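Local coordinates for protein galectin (PDB 3WUD) that binds beta-galactosides such as lactose, and also laminin, as a dimeric proto-type galectin of frog skin, at residues H18-G24 / L130-H136; D57-C63 / E74-F80; Y94-L99 / N110-R114. Residues are numbered along the deposited sequence.

Interaction 1. Residues H18-G24 / L130-H136; sequences HCLELKG and LKAISLH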
loop_
_atom_site.group_PDB
_atom_site.type_symbol
_atom_site.label_atom_id
_atom_site.label_comp_id
_atom_site.label_asym_id
_atom_site.label_seq_id
_atom_site.Cartn_x
_atom_site.Cartn_y
_atom_site.Cartn_z
ATOM N N HIS A 18 -12.952 11.411 -0.058
ATOM C CA HIS A 18 -11.763 10.987 -0.793
ATOM C C HIS A 18 -11.918 9.598 -1.379
ATOM O O HIS A 18 -12.829 8.871 -0.983
ATOM C CB HIS A 18 -10.563 11.022 0.158
ATOM C CG HIS A 18 -10.291 12.398 0.679
ATOM N ND1 HIS A 18 -9.392 13.250 0.072
ATOM C CD2 HIS A 18 -10.897 13.122 1.651
ATOM C CE1 HIS A 18 -9.404 14.417 0.696
ATOM N NE2 HIS A 18 -10.312 14.366 1.658
ATOM N N CYS A 19 -10.998 9.254 -2.291
ATOM C CA CYS A 19 -11.048 7.953 -2.944
ATOM C C CYS A 19 -9.671 7.323 -2.928
ATOM O O CYS A 19 -8.627 7.978 -2.828
ATOM C CB CYS A 19 -11.796 7.921 -4.329
ATOM S SG CYS A 19 -10.982 8.134 -5.959
ATOM N N LEU A 20 -9.698 6.001 -2.897
ATOM C CA LEU A 20 -8.521 5.162 -2.899
ATOM C C LEU A 20 -8.596 4.447 -4.255
ATOM O O LEU A 20 -9.593 3.806 -4.556
ATOM C CB LEU A 20 -8.585 4.197 -1.722
ATOM C CG LEU A 20 -7.442 3.153 -1.617
ATOM C CD1 LEU A 20 -7.401 2.434 -0.288
ATOM C CD2 LEU A 20 -7.543 2.078 -2.705
ATOM N N GLU A 21 -7.616 4.665 -5.087
ATOM C CA GLU A 21 -7.514 3.974 -6.380
ATOM C C GLU A 21 -6.569 2.838 -6.293
ATOM O O GLU A 21 -5.466 3.003 -5.810
ATOM C CB GLU A 21 -6.985 4.909 -7.476
ATOM C CG GLU A 21 -6.912 4.181 -8.826
ATOM C CD GLU A 21 -5.915 4.786 -9.791
ATOM O OE1 GLU A 21 -5.163 4.012 -10.468
ATOM O OE2 GLU A 21 -5.898 6.029 -9.867
ATOM N N LEU A 22 -6.987 1.657 -6.760
ATOM C CA LEU A 22 -6.130 0.471 -6.800
ATOM C C LEU A 22 -5.938 0.035 -8.261
ATOM O O LEU A 22 -6.902 -0.022 -9.006
ATOM C CB LEU A 22 -6.738 -0.690 -6.012
ATOM C CG LEU A 22 -5.811 -1.867 -5.682
ATOM C CD1 LEU A 22 -5.986 -2.348 -4.261
ATOM C CD2 LEU A 22 -5.988 -3.052 -6.652
ATOM N N LYS A 23 -4.695 -0.239 -8.644
ATOM C CA LYS A 23 -4.397 -0.827 -9.937
ATOM C C LYS A 23 -3.695 -2.156 -9.681
ATOM O O LYS A 23 -2.793 -2.238 -8.868
ATOM C CB LYS A 23 -3.516 0.131 -10.773
ATOM C CG LYS A 23 -3.281 -0.334 -12.207
ATOM C CD LYS A 23 -2.509 0.720 -13.004
ATOM C CE LYS A 23 -3.424 1.794 -13.535
ATOM N NZ LYS A 23 -2.661 2.773 -14.390
ATOM N N GLY A 24 -4.039 -3.206 -10.427
ATOM C CA GLY A 24 -3.484 -4.511 -10.161
ATOM C C GLY A 24 -3.578 -5.343 -11.434
ATOM O O GLY A 24 -4.297 -4.969 -12.370
ATOM N N LEU A 130 -0.709 -6.575 -6.907
ATOM C CA LEU A 130 -0.655 -5.126 -6.783
ATOM C C LEU A 130 0.255 -4.554 -7.848
ATOM O O LEU A 130 1.386 -5.035 -8.072
ATOM C CB LEU A 130 -0.119 -4.734 -5.399
ATOM C CG LEU A 130 0.121 -3.293 -5.097
ATOM C CD1 LEU A 130 -1.140 -2.448 -5.089
ATOM C CD2 LEU A 130 0.815 -3.249 -3.723
ATOM N N LYS A 131 -0.203 -3.466 -8.446
ATOM C CA LYS A 131 0.661 -2.634 -9.295
ATOM C C LYS A 131 0.801 -1.284 -8.583
ATOM O O LYS A 131 1.914 -0.848 -8.398
ATOM C CB LYS A 131 0.074 -2.506 -10.724
ATOM C CG LYS A 131 0.690 -1.446 -11.647
ATOM C CD LYS A 131 2.173 -1.580 -11.877
ATOM C CE LYS A 131 2.757 -0.250 -12.396
ATOM N NZ LYS A 131 2.136 0.998 -11.775
ATOM N N ALA A 132 -0.288 -0.634 -8.182
ATOM C CA ALA A 132 -0.201 0.667 -7.518
ATOM C C ALA A 132 -1.432 0.896 -6.632
ATOM O O ALA A 132 -2.559 0.450 -6.967
ATOM C CB ALA A 132 -0.105 1.791 -8.526
ATOM N N ILE A 133 -1.222 1.656 -5.553
ATOM C CA ILE A 133 -2.335 2.256 -4.787
ATOM C C ILE A 133 -2.120 3.756 -4.658
ATOM O O ILE A 133 -0.989 4.223 -4.442
ATOM C CB ILE A 133 -2.484 1.616 -3.375
ATOM C CG1 ILE A 133 -2.951 0.165 -3.552
ATOM C CG2 ILE A 133 -3.497 2.400 -2.489
ATOM C CD1 ILE A 133 -2.821 -0.754 -2.354
ATOM N N SER A 134 -3.196 4.538 -4.763
ATOM C CA SER A 134 -3.056 5.958 -4.495
ATOM C C SER A 134 -4.280 6.550 -3.814
ATOM O O SER A 134 -5.426 6.064 -4.006
ATOM C CB SER A 134 -2.696 6.722 -5.772
ATOM O OG SER A 134 -3.766 6.665 -6.666
ATOM N N LEU A 135 -4.061 7.599 -3.006
ATOM C CA LEU A 135 -5.154 8.248 -2.291
ATOM C C LEU A 135 -5.446 9.598 -2.905
ATOM O O LEU A 135 -4.529 10.373 -3.197
ATOM C CB LEU A 135 -4.825 8.410 -0.821
ATOM C CG LEU A 135 -4.359 7.105 -0.213
ATOM C CD1 LEU A 135 -3.794 7.360 1.194
ATOM C CD2 LEU A 135 -5.462 6.047 -0.215
ATOM N N HIS A 136 -6.714 9.871 -3.147
ATOM C CA HIS A 136 -7.116 11.163 -3.707
ATOM C C HIS A 136 -8.064 11.808 -2.708
ATOM O O HIS A 136 -7.618 12.375 -1.693
ATOM C CB HIS A 136 -7.752 10.961 -5.071
ATOM C CG HIS A 136 -6.920 10.110 -5.988
ATOM N ND1 HIS A 136 -5.867 10.620 -6.717
ATOM C CD2 HIS A 136 -6.958 8.783 -6.260
ATOM C CE1 HIS A 136 -5.313 9.651 -7.420
ATOM N NE2 HIS A 136 -5.952 8.525 -7.160
ATOM O OXT HIS A 136 -9.277 11.697 -2.850
#
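The C-terminal strand here shows how a chain end can be held by a sheet: H18 ND1 donates to the terminal O of H136 at 2.7 Å. C19 N reaches H136 OXT (3.0 Å), so with H18 both carboxylate oxygens are bonded; H136 N in turn donates to C19 O (2.7 Å). L20 turns to the sandwich interior, CG lying 3.8 Å from L135 CD2. E21 and S134 form a hydrogen-bonded pair, E21 N to S134 O 2.8 Å and S134 N to E21 O 2.9 Å. L22 rejoins the apolar face, its CD1 4.0 Å from I133 CG1. K23 N then binds A132 O (2.8 Å), but K23 O accepts from both A132 N (3.1 Å) and K131 N (2.9 Å), a classic beta bulge that shifts the register before G24 meets L130. Because A132, I133 and S134 also pair with an antiparallel strand of the second subunit, the two subunits share one continuous sheet, the dimer arrangement of proto-type galectins.

Interaction 2. Residues D57-C63 / E74-F80; sequences DTNKIIC and EQRENVF. With GLC (alpha-D-glucopyranose), chain B; GAL (beta-D-galactopyranose), chain C.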
loop_
_atom_site.group_PDB
_atom_site.type_symbol
_atom_site.label_atom_id
_atom_site.label_comp_id
_atom_site.label_asym_id
_atom_site.label_seq_id
_atom_site.Cartn_x
_atom_site.Cartn_y
_atom_site.Cartn_z
ATOM N N ASP A 57 -21.153 -18.142 -9.855
ATOM C CA ASP A 57 -21.317 -16.824 -10.464
ATOM C C ASP A 57 -20.294 -16.701 -11.604
ATOM O O ASP A 57 -19.123 -17.107 -11.397
ATOM C CB ASP A 57 -21.102 -15.702 -9.446
ATOM C CG ASP A 57 -22.137 -15.709 -8.382
ATOM O OD1 ASP A 57 -23.328 -15.877 -8.693
ATOM O OD2 ASP A 57 -21.730 -15.617 -7.215
ATOM N N THR A 58 -20.764 -16.291 -12.798
ATOM C CA THR A 58 -19.968 -16.060 -13.999
ATOM C C THR A 58 -20.068 -14.602 -14.415
ATOM O O THR A 58 -21.163 -14.085 -14.723
ATOM C CB THR A 58 -20.445 -16.946 -15.189
ATOM O OG1 THR A 58 -20.172 -18.318 -14.857
ATOM C CG2 THR A 58 -19.654 -16.545 -16.515
ATOM N N ASN A 59 -18.923 -13.898 -14.413
ATOM C CA ASN A 59 -18.888 -12.486 -14.737
ATOM C C ASN A 59 -19.867 -11.618 -13.982
ATOM O O ASN A 59 -20.607 -10.818 -14.587
ATOM C CB ASN A 59 -18.976 -12.271 -16.277
ATOM C CG ASN A 59 -17.839 -12.996 -17.040
ATOM O OD1 ASN A 59 -16.888 -13.515 -16.459
ATOM N ND2 ASN A 59 -17.957 -13.026 -18.349
ATOM N N LYS A 60 -19.853 -11.777 -12.630
ATOM C CA LYS A 60 -20.648 -10.899 -11.781
ATOM C C LYS A 60 -19.683 -10.309 -10.780
ATOM O O LYS A 60 -18.740 -10.949 -10.401
ATOM C CB LYS A 60 -21.704 -11.671 -10.984
ATOM C CG LYS A 60 -22.642 -12.552 -11.836
ATOM C CD LYS A 60 -23.618 -11.682 -12.564
ATOM C CE LYS A 60 -24.580 -12.529 -13.417
ATOM N NZ LYS A 60 -23.927 -12.773 -14.733
ATOM N N ILE A 61 -20.005 -9.140 -10.267
ATOM C CA ILE A 61 -19.344 -8.629 -9.115
ATOM C C ILE A 61 -20.258 -8.889 -7.879
ATOM O O ILE A 61 -21.410 -8.378 -7.827
ATOM C CB ILE A 61 -19.086 -7.137 -9.195
ATOM C CG1 ILE A 61 -18.250 -6.788 -10.441
ATOM C CG2 ILE A 61 -18.363 -6.700 -7.933
ATOM C CD1 ILE A 61 -18.043 -5.313 -10.601
ATOM N N ILE A 62 -19.718 -9.605 -6.897
ATOM C CA ILE A 62 -20.494 -9.790 -5.648
ATOM C C ILE A 62 -19.865 -8.821 -4.670
ATOM O O ILE A 62 -18.641 -8.780 -4.571
ATOM C CB ILE A 62 -20.312 -11.198 -5.143
ATOM C CG1 ILE A 62 -21.200 -12.158 -5.925
ATOM C CG2 ILE A 62 -20.695 -11.308 -3.658
ATOM C CD1 ILE A 62 -21.276 -11.989 -7.428
ATOM N N CYS A 63 -20.652 -7.953 -4.024
ATOM C CA CYS A 63 -20.139 -7.146 -2.906
ATOM C C CYS A 63 -20.855 -7.545 -1.620
ATOM O O CYS A 63 -22.029 -7.963 -1.610
ATOM C CB CYS A 63 -20.400 -5.681 -3.156
ATOM S SG CYS A 63 -19.408 -5.050 -4.569
ATOM N N GLU A 74 -25.446 -9.919 0.530
ATOM C CA GLU A 74 -24.724 -9.655 -0.709
ATOM C C GLU A 74 -25.452 -8.699 -1.630
ATOM O O GLU A 74 -26.683 -8.732 -1.694
ATOM C CB GLU A 74 -24.524 -10.947 -1.501
ATOM C CG GLU A 74 -23.498 -11.881 -0.944
ATOM C CD GLU A 74 -23.333 -13.194 -1.739
ATOM O OE1 GLU A 74 -24.027 -13.454 -2.727
ATOM O OE2 GLU A 74 -22.453 -13.938 -1.385
ATOM N N GLN A 75 -24.665 -7.908 -2.358
ATOM C CA GLN A 75 -25.139 -7.068 -3.462
ATOM C C GLN A 75 -24.472 -7.616 -4.759
ATOM O O GLN A 75 -23.256 -7.803 -4.834
ATOM C CB GLN A 75 -24.822 -5.590 -3.193
ATOM C CG GLN A 75 -25.450 -4.655 -4.190
ATOM C CD GLN A 75 -25.149 -3.202 -3.873
ATOM O OE1 GLN A 75 -25.552 -2.687 -2.812
ATOM N NE2 GLN A 75 -24.440 -2.546 -4.767
ATOM N N ARG A 76 -25.299 -7.954 -5.745
ATOM C CA ARG A 76 -24.812 -8.508 -6.991
ATOM C C ARG A 76 -24.906 -7.460 -8.142
ATOM O O ARG A 76 -25.976 -6.868 -8.404
ATOM C CB ARG A 76 -25.524 -9.821 -7.347
ATOM C CG ARG A 76 -24.717 -11.092 -7.104
ATOM C CD ARG A 76 -25.478 -12.421 -7.374
ATOM N NE ARG A 76 -24.724 -13.584 -6.827
ATOM C CZ ARG A 76 -24.664 -13.923 -5.530
ATOM N NH1 ARG A 76 -25.390 -13.231 -4.638
ATOM N NH2 ARG A 76 -23.933 -14.995 -5.121
ATOM N N GLU A 77 -23.774 -7.208 -8.813
ATOM C CA GLU A 77 -23.755 -6.329 -9.982
ATOM C C GLU A 77 -23.426 -7.112 -11.266
ATOM O O GLU A 77 -22.494 -7.841 -11.251
ATOM C CB GLU A 77 -22.699 -5.236 -9.745
ATOM C CG GLU A 77 -22.888 -4.459 -8.465
ATOM C CD GLU A 77 -24.052 -3.498 -8.501
ATOM O OE1 GLU A 77 -24.434 -2.993 -9.595
ATOM O OE2 GLU A 77 -24.584 -3.187 -7.409
ATOM N N ASN A 78 -24.218 -6.948 -12.341
ATOM C CA ASN A 78 -23.933 -7.466 -13.671
ATOM C C ASN A 78 -22.806 -6.672 -14.401
ATOM O O ASN A 78 -22.199 -7.169 -15.297
ATOM C CB ASN A 78 -25.171 -7.550 -14.624
ATOM C CG ASN A 78 -26.233 -8.506 -14.130
ATOM O OD1 ASN A 78 -26.014 -9.251 -13.178
ATOM N ND2 ASN A 78 -27.405 -8.510 -14.776
ATOM N N VAL A 79 -22.456 -5.471 -13.972
ATOM C CA VAL A 79 -21.349 -4.799 -14.667
ATOM C C VAL A 79 -20.079 -5.606 -14.460
ATOM O O VAL A 79 -19.840 -6.115 -13.365
ATOM C CB VAL A 79 -21.156 -3.376 -14.164
ATOM C CG1 VAL A 79 -20.657 -3.353 -12.759
ATOM C CG2 VAL A 79 -20.143 -2.646 -15.036
ATOM N N PHE A 80 -19.253 -5.709 -15.499
ATOM C CA PHE A 80 -18.053 -6.548 -15.417
ATOM C C PHE A 80 -17.035 -6.210 -16.489
ATOM O O PHE A 80 -16.865 -6.967 -17.456
ATOM C CB PHE A 80 -18.453 -8.017 -15.534
ATOM C CG PHE A 80 -17.456 -8.981 -14.944
ATOM C CD1 PHE A 80 -17.472 -9.258 -13.589
ATOM C CD2 PHE A 80 -16.530 -9.683 -15.723
ATOM C CE1 PHE A 80 -16.569 -10.161 -13.027
ATOM C CE2 PHE A 80 -15.581 -10.534 -15.157
ATOM C CZ PHE A 80 -15.610 -10.786 -13.773
HETATM C C1 GLC B . -23.752 -18.315 -0.991
HETATM C C2 GLC B . -23.242 -17.447 -2.119
HETATM C C3 GLC B . -21.776 -17.141 -2.140
HETATM C C4 GLC B . -21.087 -17.263 -0.762
HETATM C C5 GLC B . -21.460 -18.543 -0.013
HETATM C C6 GLC B . -21.095 -18.476 1.434
HETATM O O1 GLC B . -24.802 -19.173 -1.358
HETATM O O2 GLC B . -23.722 -17.730 -3.416
HETATM O O3 GLC B . -21.662 -15.842 -2.736
HETATM O O4 GLC B . -19.736 -17.288 -1.054
HETATM O O5 GLC B . -22.837 -18.788 -0.022
HETATM O O6 GLC B . -21.463 -19.744 1.971
HETATM C C1 GAL C . -19.011 -16.348 -0.212
HETATM C C2 GAL C . -17.513 -16.489 -0.442
HETATM C C3 GAL C . -16.675 -15.473 0.332
HETATM C C4 GAL C . -17.274 -14.078 0.105
HETATM C C5 GAL C . -18.783 -14.112 0.385
HETATM C C6 GAL C . -19.509 -12.800 0.186
HETATM O O2 GAL C . -17.087 -17.779 -0.020
HETATM O O3 GAL C . -15.313 -15.607 -0.035
HETATM O O4 GAL C . -17.049 -13.664 -1.249
HETATM O O5 GAL C . -19.486 -15.038 -0.452
HETATM O O6 GAL C . -20.894 -12.861 0.468
#
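This hairpin combines a regular ladder with a salt-bridge network beside the glycan. The ladder holds four backbone hydrogen bonds: I61 N to E77 O (3.0 Å), E77 N to I61 O (2.8 Å), C63 N to Q75 O and Q75 N to C63 O (both 2.7 Å). Charges gather on R76, whose NE and NH2 reach D57 OD1 (3.3 Å) and OD2 (3.1 Å), while its NH1 makes a very short 2.4 Å salt bridge to E74 OE1; D57 is also paired with R51. This network presents E74 OE2 to the sugar, where it accepts from galactose O6 (2.7 Å) and glucose O3 (2.5 Å); R76 NH2 adds a weak bond to glucose O2 (3.2 Å). A CH-pi contact sets N59 CA over the F80 ring face, 3.5 Å from its centroid; among apolar side chains, I61 CD1 meets V79 CG1 at 3.9 Å. Strand 70-77 is outermost in this chain's six-stranded sheet, 60-67 pairs with 43-51, and C63 and Q75 face F111 of opposing strand 108-112.

Interaction 3. Residues Y94-L99 / N110-R114; sequences YQADHL and NFPIR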
loop_
_atom_site.group_PDB
_atom_site.type_symbol
_atom_site.label_atom_id
_atom_site.label_comp_id
_atom_site.label_asym_id
_atom_site.label_seq_id
_atom_site.Cartn_x
_atom_site.Cartn_y
_atom_site.Cartn_z
ATOM N N TYR A 94 -15.231 7.334 -0.624
ATOM C CA TYR A 94 -15.927 7.309 0.681
ATOM C C TYR A 94 -16.863 8.517 0.919
ATOM O O TYR A 94 -16.408 9.668 1.014
ATOM C CB TYR A 94 -14.839 7.198 1.786
ATOM C CG TYR A 94 -15.280 7.200 3.238
ATOM C CD1 TYR A 94 -16.624 7.005 3.637
ATOM C CD2 TYR A 94 -14.354 7.392 4.224
ATOM C CE1 TYR A 94 -16.986 7.044 4.993
ATOM C CE2 TYR A 94 -14.708 7.443 5.540
ATOM C CZ TYR A 94 -16.014 7.240 5.939
ATOM O OH TYR A 94 -16.332 7.318 7.310
ATOM N N GLN A 95 -18.172 8.243 0.937
ATOM C CA GLN A 95 -19.193 9.209 1.373
ATOM C C GLN A 95 -19.835 8.773 2.677
ATOM O O GLN A 95 -19.639 7.640 3.147
ATOM C CB GLN A 95 -20.264 9.405 0.270
ATOM C CG GLN A 95 -19.672 9.975 -1.035
ATOM C CD GLN A 95 -19.064 11.377 -0.826
ATOM O OE1 GLN A 95 -19.446 12.103 0.107
ATOM N NE2 GLN A 95 -18.119 11.756 -1.676
ATOM N N ALA A 96 -20.570 9.707 3.280
ATOM C CA ALA A 96 -21.087 9.518 4.624
ATOM C C ALA A 96 -21.667 8.129 4.857
ATOM O O ALA A 96 -21.233 7.447 5.796
ATOM C CB ALA A 96 -22.141 10.589 4.923
ATOM N N ASP A 97 -22.579 7.706 3.960
ATOM C CA ASP A 97 -23.419 6.465 4.106
ATOM C C ASP A 97 -23.286 5.432 2.994
ATOM O O ASP A 97 -24.050 4.459 2.905
ATOM C CB ASP A 97 -24.926 6.852 4.277
ATOM C CG ASP A 97 -25.575 7.468 3.008
ATOM O OD1 ASP A 97 -24.966 7.610 1.917
ATOM O OD2 ASP A 97 -26.763 7.844 3.113
ATOM N N HIS A 98 -22.304 5.626 2.125
ATOM C CA HIS A 98 -22.039 4.651 1.099
ATOM C C HIS A 98 -20.680 4.888 0.487
ATOM O O HIS A 98 -20.054 5.979 0.619
ATOM C CB HIS A 98 -23.035 4.707 -0.051
ATOM C CG HIS A 98 -22.947 5.956 -0.870
ATOM N ND1 HIS A 98 -23.408 7.173 -0.417
ATOM C CD2 HIS A 98 -22.487 6.167 -2.116
ATOM C CE1 HIS A 98 -23.202 8.089 -1.344
ATOM N NE2 HIS A 98 -22.686 7.496 -2.402
ATOM N N LEU A 99 -20.214 3.805 -0.117
ATOM C CA LEU A 99 -19.006 3.866 -0.948
ATOM C C LEU A 99 -19.489 3.904 -2.364
ATOM O O LEU A 99 -20.469 3.277 -2.714
ATOM C CB LEU A 99 -18.101 2.668 -0.773
ATOM C CG LEU A 99 -17.511 2.376 0.610
ATOM C CD1 LEU A 99 -16.496 1.288 0.368
ATOM C CD2 LEU A 99 -16.885 3.614 1.237
ATOM N N ASN A 110 -22.979 2.159 -6.119
ATOM C CA ASN A 110 -22.803 2.488 -4.721
ATOM C C ASN A 110 -23.082 1.267 -3.912
ATOM O O ASN A 110 -23.955 0.477 -4.247
ATOM C CB ASN A 110 -23.772 3.579 -4.249
ATOM C CG ASN A 110 -23.595 4.872 -5.005
ATOM O OD1 ASN A 110 -22.490 5.287 -5.280
ATOM N ND2 ASN A 110 -24.699 5.471 -5.374
ATOM N N PHE A 111 -22.454 1.221 -2.771
ATOM C CA PHE A 111 -22.601 0.167 -1.781
ATOM C C PHE A 111 -22.817 0.790 -0.409
ATOM O O PHE A 111 -22.042 1.594 0.025
ATOM C CB PHE A 111 -21.359 -0.771 -1.774
ATOM C CG PHE A 111 -21.538 -2.001 -0.909
ATOM C CD1 PHE A 111 -22.280 -3.093 -1.352
ATOM C CD2 PHE A 111 -20.930 -2.071 0.344
ATOM C CE1 PHE A 111 -22.450 -4.204 -0.547
ATOM C CE2 PHE A 111 -21.139 -3.178 1.184
ATOM C CZ PHE A 111 -21.890 -4.244 0.718
ATOM N N PRO A 112 -23.867 0.386 0.290
ATOM C CA PRO A 112 -24.163 1.051 1.524
ATOM C C PRO A 112 -23.162 0.779 2.644
ATOM O O PRO A 112 -22.584 -0.300 2.752
ATOM C CB PRO A 112 -25.545 0.509 1.859
ATOM C CG PRO A 112 -25.601 -0.823 1.273
ATOM C CD PRO A 112 -24.798 -0.715 0.017
ATOM N N ILE A 113 -22.965 1.762 3.523
ATOM C CA ILE A 113 -22.098 1.588 4.683
ATOM C C ILE A 113 -23.030 1.303 5.871
ATOM O O ILE A 113 -23.903 2.135 6.172
ATOM C CB ILE A 113 -21.234 2.821 5.031
ATOM C CG1 ILE A 113 -20.141 3.124 3.987
ATOM C CG2 ILE A 113 -20.559 2.571 6.365
ATOM C CD1 ILE A 113 -19.440 4.453 4.244
ATOM N N ARG A 114 -22.781 0.164 6.511
ATOM C CA ARG A 114 -23.709 -0.577 7.363
ATOM C C ARG A 114 -23.220 -0.625 8.789
ATOM O O ARG A 114 -23.772 -1.354 9.657
ATOM C CB ARG A 114 -23.711 -2.042 6.858
ATOM C CG ARG A 114 -24.322 -2.178 5.469
ATOM C CD ARG A 114 -24.148 -3.601 4.917
ATOM N NE ARG A 114 -25.061 -3.823 3.841
ATOM C CZ ARG A 114 -24.997 -4.878 3.000
ATOM N NH1 ARG A 114 -24.054 -5.799 3.127
ATOM N NH2 ARG A 114 -25.913 -5.008 2.078
#
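A beta hairpin of strands 98-103 and 108-112 forms one edge of this chain's five-stranded sheet, its ladder outrunning the last strand pair. L99 and F111 form the hydrogen-bonded pair, L99 N to F111 O and F111 N to L99 O, each 2.9 Å; H98 and P112 follow as a non-hydrogen-bonded pair, suited to a proline, which lacks an amide hydrogen. One step further, I113 N donates to D97 O (3.0 Å). The I113 side chain then fills the turn between strands 86-95 and 98-103: its CD1 lies 3.6 Å from Y94 CE1, 3.4 Å from Q95 O and 4.0 Å from L99 CD2. The turn is closed by Q95 N donating to H98 O (3.0 Å); H98 ND1 also bonds D97 OD1 (2.8 Å). On the interior face of the hairpin, L99 and F111 pack on I46 of strand 43-51 across the sandwich, I113 touches V45 of that strand, and the Y94 hydroxyl bonds to D118 O. Outermost strand 108-112 has Q75 of strand 70-77 alongside F111 and P112.

In the fold
A long closure can contain shorter ones, as here. From the N terminus, 18-24 opens interaction 1, which shuts only when 130-136 arrives 106 residues later, setting the C-terminal strand beside strand 19-26 at an edge of the five-stranded sheet. Within that span two hairpins follow in series, each with an 11-residue separation: interaction 2 in the six-stranded sheet, then interaction 3 in the five-stranded one. Interactions 1 and 3 share a sheet, where H18 O meets Y94 N at 2.9 Å. Interactions 2 and 3 face each other across the sheets, Q75 NE2 reaching N110 O at 3.1 Å. Interactions 1 and 2 do not touch (nearest atoms about 12 Å apart) and lie on opposite sides of the chain's centre.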